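Local coordinates for hypothetical protein SO0799 (Shewanella oneidensis, PDB 1YUD) that is of unknown function but has the two-sheet β-barrel fold of the cupin superfamily, at residues L55-H63 against F117-G125; S80-P88 against F109-G118. All coordinates share one frame; numbering follows the deposited sequence.

Contact 1 of 2, residues L55-H63 against F117-G125; sequences LLRTGEVSH and FGSAMNQDG
Ser-62 and Ser-119 form an antiparallel hydrogen-bonded pair between strands 62-66 and 116-121, and they illustrate how a cupin barrel secures a chain that has just crossed from one sheet to the other. Ser-62 N donates to Ser-119 O at 2.8 Å along a fairly straight path (162° at the hydrogen). The return bond, Ser-119 N to Ser-62 O at 3.0 Å, lies in the carbonyl plane and uses a lone pair. Both serines are buried, and their hydroxyls look elsewhere: Ser-119 OG to Thr-82 O in the neighbouring strand, Ser-62 OG, by a weak bond, to Glu-28.

Next to this pair the packing becomes apolar. Buried Leu-56 of strand 50-57 and Met-121, present as selenomethionine, run past each other in opposite directions, with Leu-56 CD2 3.5 Å from Met-121 CG. The bend at the end of the Met-121 chain (chi3 -70°) carries CE on to the turn, beside Thr-58 N. Val-61 CG1 meets Ala-120 CB more loosely, at 4.0 Å.

The type I turn from Arg-57 to Glu-60 brings the contact out toward solvent. There exposed Thr-58 has its OG1 beside its own backbone N (chi1 -53°), where it accepts a hydrogen bond from Gly-125 N at 3.1 Å. A second bond, from Thr-58 N to Gly-125 O, is weak and long at 3.4 Å, and bent as well.

The chemistry is therefore graded. Two in-plane main-chain bonds in a buried setting fix the register at Ser-62, apolar contacts fill the corner between the sheets, and the exposed turn is held to Gly-125 by one side-chain acceptor and one weak amide bond.

Contact 2 of 2, residues S80-P88 against F109-G118; sequences SLTIYMISP and FLVPKGCIFG
The ring of Phe-109 receives Met-85, a selenomethionine, obliquely: SE lies 3.7 Å from CE2, and its direction from the ring centre is 67° off the ring normal. This Met-aromatic contact bridges the two sheets of the cupin barrel, since Phe-109 belongs to the sheet opposite Met-85. The Tyr-84 ring has Gly-118 O at its edge, in plane, while the methyl CG2 of Thr-82 lies over one face, toward the rim. The Phe-117 ring carries Val-111 CG2 over the centre of one face, and meets the ring of His-65 with the planes at about 40°. Phe-109 also packs on Tyr-36 of the second subunit, so the bridge reaches toward the dimer interface.

Strands 81-86 and 116-118 run antiparallel, with Tyr-84 on one face and Met-85 and Phe-117 on the other. Tyr-84 and Gly-118 exchange two backbone bonds; Ile-86 N gives a further one to Ile-116 O at 2.8 Å, and the reverse bond is weak. Met-85 pairs with Phe-117 between them, without such bonds, and its CG lies 3.6 Å from Phe-117 CB.

The Met-85 chain leaves the sheet on the Phe-117 side, CG beside its backbone N, and bends at chi2 and at chi3 (55°). That second bend turns the methyl onto the proline ring, which the side chain crosses at about a right angle, Met-85 CE standing 3.4 Å from Pro-112 CD.

In the fold
From the N terminus, strand 50-57 of one sheet leads through the turn of segment 55-63 into strand 62-66, outermost in the other sheet within this chain. The chain then runs through strands 71-76, 81-86, 92-97, 105-106 and 109-111 before strand 116-121 returns to close contact 1. Contact 2 closes a shorter excursion within that span, from 81-86 back to 109-118, and the two overlap at Phe-117 and Gly-118. Strand 116-121 thus lies between 62-66 and 81-86, joining both contacts in one sheet, while 109-111 extends contact 2 to the other. A probable hydrogen bond between Ser-80 OG and Asn-122 OD1 also links them directly.

Contact 1 of 2, residues L55-H63 against F117-G125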
loop_
_atom_site.group_PDB
_atom_site.type_symbol
_atom_site.label_atom_id
_atom_site.label_comp_id
_atom_site.label_asym_id
_atom_site.label_seq_id
_atom_site.Cartn_x
_atom_site.Cartn_y
_atom_site.Cartn_z
ATOM N N LEU A 55 -10.136 -8.325 0.988
ATOM C CA LEU A 55 -11.371 -7.944 0.335
ATOM C C LEU A 55 -12.593 -7.919 1.234
ATOM O O LEU A 55 -12.654 -8.608 2.247
ATOM C CB LEU A 55 -11.603 -8.866 -0.861
ATOM C CG LEU A 55 -12.820 -8.519 -1.702
ATOM C CD1 LEU A 55 -12.491 -8.706 -3.172
ATOM C CD2 LEU A 55 -14.002 -9.369 -1.250
ATOM N N LEU A 56 -13.569 -7.107 0.850
ATOM C CA LEU A 56 -14.794 -6.983 1.619
ATOM C C LEU A 56 -16.018 -6.956 0.703
ATOM O O LEU A 56 -16.075 -6.166 -0.253
ATOM C CB LEU A 56 -14.756 -5.702 2.445
ATOM C CG LEU A 56 -15.191 -5.839 3.896
ATOM C CD1 LEU A 56 -14.099 -6.543 4.705
ATOM C CD2 LEU A 56 -15.468 -4.456 4.458
ATOM N N ARG A 57 -16.986 -7.829 0.996
ATOM C CA ARG A 57 -18.235 -7.901 0.237
ATOM C C ARG A 57 -19.388 -7.479 1.132
ATOM O O ARG A 57 -19.292 -7.544 2.357
ATOM C CB ARG A 57 -18.503 -9.317 -0.264
ATOM C CG ARG A 57 -17.551 -9.808 -1.329
ATOM C CD ARG A 57 -17.889 -11.236 -1.742
ATOM N NE ARG A 57 -18.170 -12.080 -0.581
ATOM C CZ ARG A 57 -18.232 -13.408 -0.613
ATOM N NH1 ARG A 57 -18.502 -14.086 0.499
ATOM N NH2 ARG A 57 -18.007 -14.056 -1.753
ATOM N N THR A 58 -20.482 -7.072 0.498
ATOM C CA THR A 58 -21.684 -6.610 1.187
ATOM C C THR A 58 -22.120 -7.391 2.427
ATOM O O THR A 58 -22.905 -6.883 3.233
ATOM C CB THR A 58 -22.874 -6.550 0.232
ATOM O OG1 THR A 58 -22.520 -5.782 -0.923
ATOM C CG2 THR A 58 -24.044 -5.888 0.913
ATOM N N GLY A 59 -21.626 -8.614 2.592
ATOM C CA GLY A 59 -22.002 -9.384 3.764
ATOM C C GLY A 59 -20.902 -9.422 4.813
ATOM O O GLY A 59 -21.110 -9.855 5.953
ATOM N N GLU A 60 -19.722 -8.952 4.427
ATOM C CA GLU A 60 -18.577 -8.959 5.325
ATOM C C GLU A 60 -18.149 -7.582 5.865
ATOM O O GLU A 60 -18.301 -6.545 5.205
ATOM C CB GLU A 60 -17.386 -9.634 4.616
ATOM C CG GLU A 60 -17.526 -11.142 4.405
ATOM C CD GLU A 60 -17.269 -11.937 5.679
ATOM O OE1 GLU A 60 -17.887 -11.609 6.719
ATOM O OE2 GLU A 60 -16.453 -12.891 5.650
ATOM N N VAL A 61 -17.642 -7.598 7.094
ATOM C CA VAL A 61 -17.110 -6.421 7.762
ATOM C C VAL A 61 -15.934 -6.964 8.562
ATOM O O VAL A 61 -15.920 -8.145 8.929
ATOM C CB VAL A 61 -18.105 -5.760 8.756
ATOM C CG1 VAL A 61 -19.352 -5.297 8.030
ATOM C CG2 VAL A 61 -18.427 -6.712 9.886
ATOM N N SER A 62 -14.939 -6.118 8.820
ATOM C CA SER A 62 -13.777 -6.542 9.587
ATOM C C SER A 62 -14.053 -6.280 11.056
ATOM O O SER A 62 -13.979 -5.146 11.509
ATOM C CB SER A 62 -12.536 -5.775 9.139
ATOM O OG SER A 62 -11.390 -6.289 9.788
ATOM N N HIS A 63 -14.364 -7.334 11.802
ATOM C CA HIS A 63 -14.693 -7.200 13.219
ATOM C C HIS A 63 -13.572 -6.711 14.143
ATOM O O HIS A 63 -12.419 -7.142 14.051
ATOM C CB HIS A 63 -15.253 -8.522 13.755
ATOM C CG HIS A 63 -16.358 -9.092 12.920
ATOM N ND1 HIS A 63 -16.138 -10.031 11.936
ATOM C CD2 HIS A 63 -17.687 -8.842 12.909
ATOM C CE1 HIS A 63 -17.283 -10.338 11.355
ATOM N NE2 HIS A 63 -18.239 -9.630 11.927
ATOM N N PHE A 117 -9.808 -1.766 16.543
ATOM C CA PHE A 117 -10.458 -1.224 15.355
ATOM C C PHE A 117 -11.100 -2.274 14.445
ATOM O O PHE A 117 -10.818 -3.473 14.549
ATOM C CB PHE A 117 -9.429 -0.448 14.532
ATOM C CG PHE A 117 -8.313 -1.310 13.987
ATOM C CD1 PHE A 117 -7.401 -1.923 14.842
ATOM C CD2 PHE A 117 -8.183 -1.512 12.619
ATOM C CE1 PHE A 117 -6.372 -2.727 14.339
ATOM C CE2 PHE A 117 -7.162 -2.311 12.110
ATOM C CZ PHE A 117 -6.256 -2.919 12.971
ATOM N N GLY A 118 -11.941 -1.783 13.535
ATOM C CA GLY A 118 -12.635 -2.621 12.581
ATOM C C GLY A 118 -13.041 -1.755 11.405
ATOM O O GLY A 118 -12.795 -0.555 11.408
ATOM N N SER A 119 -13.662 -2.337 10.390
ATOM C CA SER A 119 -14.061 -1.545 9.244
ATOM C C SER A 119 -15.200 -2.161 8.447
ATOM O O SER A 119 -15.341 -3.377 8.359
ATOM C CB SER A 119 -12.866 -1.328 8.323
ATOM O OG SER A 119 -13.252 -0.635 7.144
ATOM N N ALA A 120 -16.009 -1.293 7.859
ATOM C CA ALA A 120 -17.123 -1.712 7.039
ATOM C C ALA A 120 -16.989 -0.943 5.739
ATOM O O ALA A 120 -16.166 -0.041 5.642
ATOM C CB ALA A 120 -18.441 -1.369 7.729
HETATM N N MSE A 121 -17.772 -1.304 4.732
HETATM C CA MSE A 121 -17.710 -0.577 3.475
HETATM C C MSE A 121 -18.637 0.611 3.681
HETATM O O MSE A 121 -19.200 0.763 4.760
HETATM C CB MSE A 121 -18.221 -1.437 2.322
HETATM C CG MSE A 121 -17.547 -2.785 2.182
HETATM SE SE MSE A 121 -17.845 -3.479 0.398
HETATM C CE MSE A 121 -19.739 -3.875 0.538
ATOM N N ASN A 122 -18.799 1.447 2.664
ATOM C CA ASN A 122 -19.694 2.597 2.780
ATOM C C ASN A 122 -20.933 2.422 1.895
ATOM O O ASN A 122 -21.988 2.998 2.160
ATOM C CB ASN A 122 -18.945 3.892 2.422
ATOM C CG ASN A 122 -18.209 4.498 3.621
ATOM O OD1 ASN A 122 -17.160 5.115 3.467
ATOM N ND2 ASN A 122 -18.772 4.338 4.811
ATOM N N GLN A 123 -20.783 1.614 0.847
ATOM C CA GLN A 123 -21.852 1.305 -0.101
ATOM C C GLN A 123 -21.778 -0.189 -0.386
ATOM O O GLN A 123 -20.755 -0.818 -0.111
ATOM C CB GLN A 123 -21.656 2.062 -1.419
ATOM C CG GLN A 123 -21.934 3.560 -1.363
ATOM C CD GLN A 123 -23.383 3.887 -1.025
ATOM O OE1 GLN A 123 -23.827 3.680 0.107
ATOM N NE2 GLN A 123 -24.127 4.397 -2.009
ATOM N N ASP A 124 -22.853 -0.762 -0.930
ATOM C CA ASP A 124 -22.849 -2.189 -1.256
ATOM C C ASP A 124 -21.944 -2.380 -2.469
ATOM O O ASP A 124 -21.936 -1.560 -3.390
ATOM C CB ASP A 124 -24.260 -2.713 -1.586
ATOM C CG ASP A 124 -25.178 -2.792 -0.362
ATOM O OD1 ASP A 124 -24.691 -3.103 0.749
ATOM O OD2 ASP A 124 -26.400 -2.561 -0.524
ATOM N N GLY A 125 -21.182 -3.464 -2.460
ATOM C CA GLY A 125 -20.271 -3.737 -3.553
ATOM C C GLY A 125 -19.076 -4.466 -2.983
ATOM O O GLY A 125 -19.229 -5.243 -2.035
#

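Contact 2 of 2, residues S80-P88 against F109-G118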
loop_
_atom_site.group_PDB
_atom_site.type_symbol
_atom_site.label_atom_id
_atom_site.label_comp_id
_atom_site.label_asym_id
_atom_site.label_seq_id
_atom_site.Cartn_x
_atom_site.Cartn_y
_atom_site.Cartn_z
ATOM N N SER A 80 -15.264 2.709 -0.945
ATOM C CA SER A 80 -14.640 3.416 0.161
ATOM C C SER A 80 -15.044 2.721 1.460
ATOM O O SER A 80 -16.193 2.317 1.610
ATOM C CB SER A 80 -15.132 4.855 0.200
ATOM O OG SER A 80 -16.354 4.913 0.912
ATOM N N LEU A 81 -14.104 2.575 2.390
ATOM C CA LEU A 81 -14.390 1.920 3.669
ATOM C C LEU A 81 -14.501 2.944 4.792
ATOM O O LEU A 81 -14.653 4.141 4.554
ATOM C CB LEU A 81 -13.283 0.914 4.010
ATOM C CG LEU A 81 -12.886 -0.042 2.881
ATOM C CD1 LEU A 81 -11.790 -0.962 3.367
ATOM C CD2 LEU A 81 -14.077 -0.855 2.435
ATOM N N THR A 82 -14.423 2.470 6.023
ATOM C CA THR A 82 -14.496 3.359 7.163
ATOM C C THR A 82 -13.842 2.629 8.297
ATOM O O THR A 82 -14.272 1.547 8.677
ATOM C CB THR A 82 -15.939 3.685 7.525
ATOM O OG1 THR A 82 -16.567 4.307 6.399
ATOM C CG2 THR A 82 -15.995 4.634 8.710
ATOM N N ILE A 83 -12.774 3.209 8.822
ATOM C CA ILE A 83 -12.065 2.567 9.906
ATOM C C ILE A 83 -12.587 3.095 11.224
ATOM O O ILE A 83 -12.447 4.276 11.532
ATOM C CB ILE A 83 -10.561 2.848 9.828
ATOM C CG1 ILE A 83 -10.076 2.721 8.378
ATOM C CG2 ILE A 83 -9.818 1.902 10.740
ATOM C CD1 ILE A 83 -10.073 1.323 7.850
ATOM N N TYR A 84 -13.208 2.220 11.998
ATOM C CA TYR A 84 -13.725 2.608 13.289
ATOM C C TYR A 84 -12.661 2.176 14.285
ATOM O O TYR A 84 -12.315 1.000 14.369
ATOM C CB TYR A 84 -15.059 1.907 13.562
ATOM C CG TYR A 84 -16.114 2.140 12.496
ATOM C CD1 TYR A 84 -16.020 1.529 11.256
ATOM C CD2 TYR A 84 -17.201 2.977 12.733
ATOM C CE1 TYR A 84 -16.980 1.735 10.274
ATOM C CE2 TYR A 84 -18.170 3.194 11.758
ATOM C CZ TYR A 84 -18.057 2.568 10.522
ATOM O OH TYR A 84 -19.025 2.759 9.538
HETATM N N MSE A 85 -12.125 3.142 15.023
HETATM C CA MSE A 85 -11.081 2.872 16.005
HETATM C C MSE A 85 -11.508 3.335 17.387
HETATM O O MSE A 85 -12.158 4.370 17.527
HETATM C CB MSE A 85 -9.790 3.595 15.604
HETATM C CG MSE A 85 -9.216 3.171 14.254
HETATM SE SE MSE A 85 -8.297 4.623 13.351
HETATM C CE MSE A 85 -7.088 5.040 14.804
ATOM N N ILE A 86 -11.124 2.568 18.401
ATOM C CA ILE A 86 -11.449 2.878 19.787
ATOM C C ILE A 86 -10.157 2.939 20.620
ATOM O O ILE A 86 -9.512 1.908 20.861
ATOM C CB ILE A 86 -12.407 1.795 20.368
ATOM C CG1 ILE A 86 -13.728 1.800 19.590
ATOM C CG2 ILE A 86 -12.668 2.049 21.845
ATOM C CD1 ILE A 86 -14.654 0.657 19.925
ATOM N N SER A 87 -9.784 4.149 21.048
ATOM C CA SER A 87 -8.561 4.352 21.839
ATOM C C SER A 87 -8.623 3.549 23.124
ATOM O O SER A 87 -9.702 3.212 23.601
ATOM C CB SER A 87 -8.354 5.851 22.177
ATOM O OG SER A 87 -9.111 6.301 23.300
ATOM N N PRO A 88 -7.464 3.218 23.697
ATOM C CA PRO A 88 -7.503 2.447 24.941
ATOM C C PRO A 88 -8.250 3.210 26.032
ATOM O O PRO A 88 -8.664 2.639 27.041
ATOM C CB PRO A 88 -6.022 2.233 25.267
ATOM C CG PRO A 88 -5.350 3.413 24.623
ATOM C CD PRO A 88 -6.080 3.529 23.306
ATOM N N PHE A 109 -4.157 5.188 4.917
ATOM C CA PHE A 109 -4.482 5.519 6.267
ATOM C C PHE A 109 -3.653 4.659 7.185
ATOM O O PHE A 109 -3.342 3.512 6.867
ATOM C CB PHE A 109 -5.958 5.319 6.571
ATOM C CG PHE A 109 -6.327 5.808 7.928
ATOM C CD1 PHE A 109 -6.645 7.141 8.133
ATOM C CD2 PHE A 109 -6.208 4.981 9.025
ATOM C CE1 PHE A 109 -6.826 7.641 9.411
ATOM C CE2 PHE A 109 -6.389 5.481 10.306
ATOM C CZ PHE A 109 -6.694 6.808 10.486
ATOM N N LEU A 110 -3.318 5.210 8.343
ATOM C CA LEU A 110 -2.501 4.497 9.297
ATOM C C LEU A 110 -3.250 4.218 10.593
ATOM O O LEU A 110 -3.564 5.125 11.359
ATOM C CB LEU A 110 -1.228 5.318 9.542
ATOM C CG LEU A 110 -0.206 4.848 10.561
ATOM C CD1 LEU A 110 -0.693 5.211 11.937
ATOM C CD2 LEU A 110 0.033 3.354 10.408
ATOM N N VAL A 111 -3.545 2.950 10.831
ATOM C CA VAL A 111 -4.248 2.555 12.038
ATOM C C VAL A 111 -3.203 2.223 13.110
ATOM O O VAL A 111 -2.564 1.162 13.089
ATOM C CB VAL A 111 -5.216 1.356 11.749
ATOM C CG1 VAL A 111 -4.566 0.363 10.817
ATOM C CG2 VAL A 111 -5.620 0.690 13.050
ATOM N N PRO A 112 -3.007 3.155 14.059
ATOM C CA PRO A 112 -2.045 3.037 15.166
ATOM C C PRO A 112 -2.182 1.777 15.980
ATOM O O PRO A 112 -3.289 1.367 16.304
ATOM C CB PRO A 112 -2.310 4.297 16.003
ATOM C CG PRO A 112 -3.749 4.603 15.729
ATOM C CD PRO A 112 -3.846 4.356 14.227
ATOM N N LYS A 113 -1.049 1.175 16.319
ATOM C CA LYS A 113 -1.049 -0.047 17.108
ATOM C C LYS A 113 -1.647 0.171 18.488
ATOM O O LYS A 113 -1.857 1.308 18.914
ATOM C CB LYS A 113 0.375 -0.594 17.251
ATOM C CG LYS A 113 1.354 0.334 17.957
ATOM C CD LYS A 113 2.742 -0.302 18.041
ATOM C CE LYS A 113 3.739 0.612 18.735
ATOM N NZ LYS A 113 5.095 0.001 18.775
ATOM N N GLY A 114 -1.922 -0.935 19.174
ATOM C CA GLY A 114 -2.478 -0.876 20.514
ATOM C C GLY A 114 -3.924 -0.431 20.592
ATOM O O GLY A 114 -4.486 -0.358 21.686
ATOM N N CYS A 115 -4.534 -0.132 19.448
ATOM C CA CYS A 115 -5.921 0.303 19.445
ATOM C C CYS A 115 -6.846 -0.755 18.833
ATOM O O CYS A 115 -6.452 -1.483 17.910
ATOM C CB CYS A 115 -6.057 1.608 18.667
ATOM S SG CYS A 115 -6.557 1.388 16.950
ATOM N N ILE A 116 -8.075 -0.832 19.350
ATOM C CA ILE A 116 -9.069 -1.784 18.851
ATOM C C ILE A 116 -9.845 -1.136 17.715
ATOM O O ILE A 116 -10.467 -0.095 17.898
ATOM C CB ILE A 116 -10.047 -2.221 19.968
ATOM C CG1 ILE A 116 -9.280 -3.009 21.043
ATOM C CG2 ILE A 116 -11.183 -3.075 19.375
ATOM C CD1 ILE A 116 -10.094 -3.318 22.298
ATOM N N PHE A 117 -9.808 -1.766 16.543
ATOM C CA PHE A 117 -10.458 -1.224 15.355
ATOM C C PHE A 117 -11.100 -2.274 14.445
ATOM O O PHE A 117 -10.818 -3.473 14.549
ATOM C CB PHE A 117 -9.429 -0.448 14.532
ATOM C CG PHE A 117 -8.313 -1.310 13.987
ATOM C CD1 PHE A 117 -7.401 -1.923 14.842
ATOM C CD2 PHE A 117 -8.183 -1.512 12.619
ATOM C CE1 PHE A 117 -6.372 -2.727 14.339
ATOM C CE2 PHE A 117 -7.162 -2.311 12.110
ATOM C CZ PHE A 117 -6.256 -2.919 12.971
ATOM N N GLY A 118 -11.941 -1.783 13.535
ATOM C CA GLY A 118 -12.635 -2.621 12.581
ATOM C C GLY A 118 -13.041 -1.755 11.405
ATOM O O GLY A 118 -12.795 -0.555 11.408
#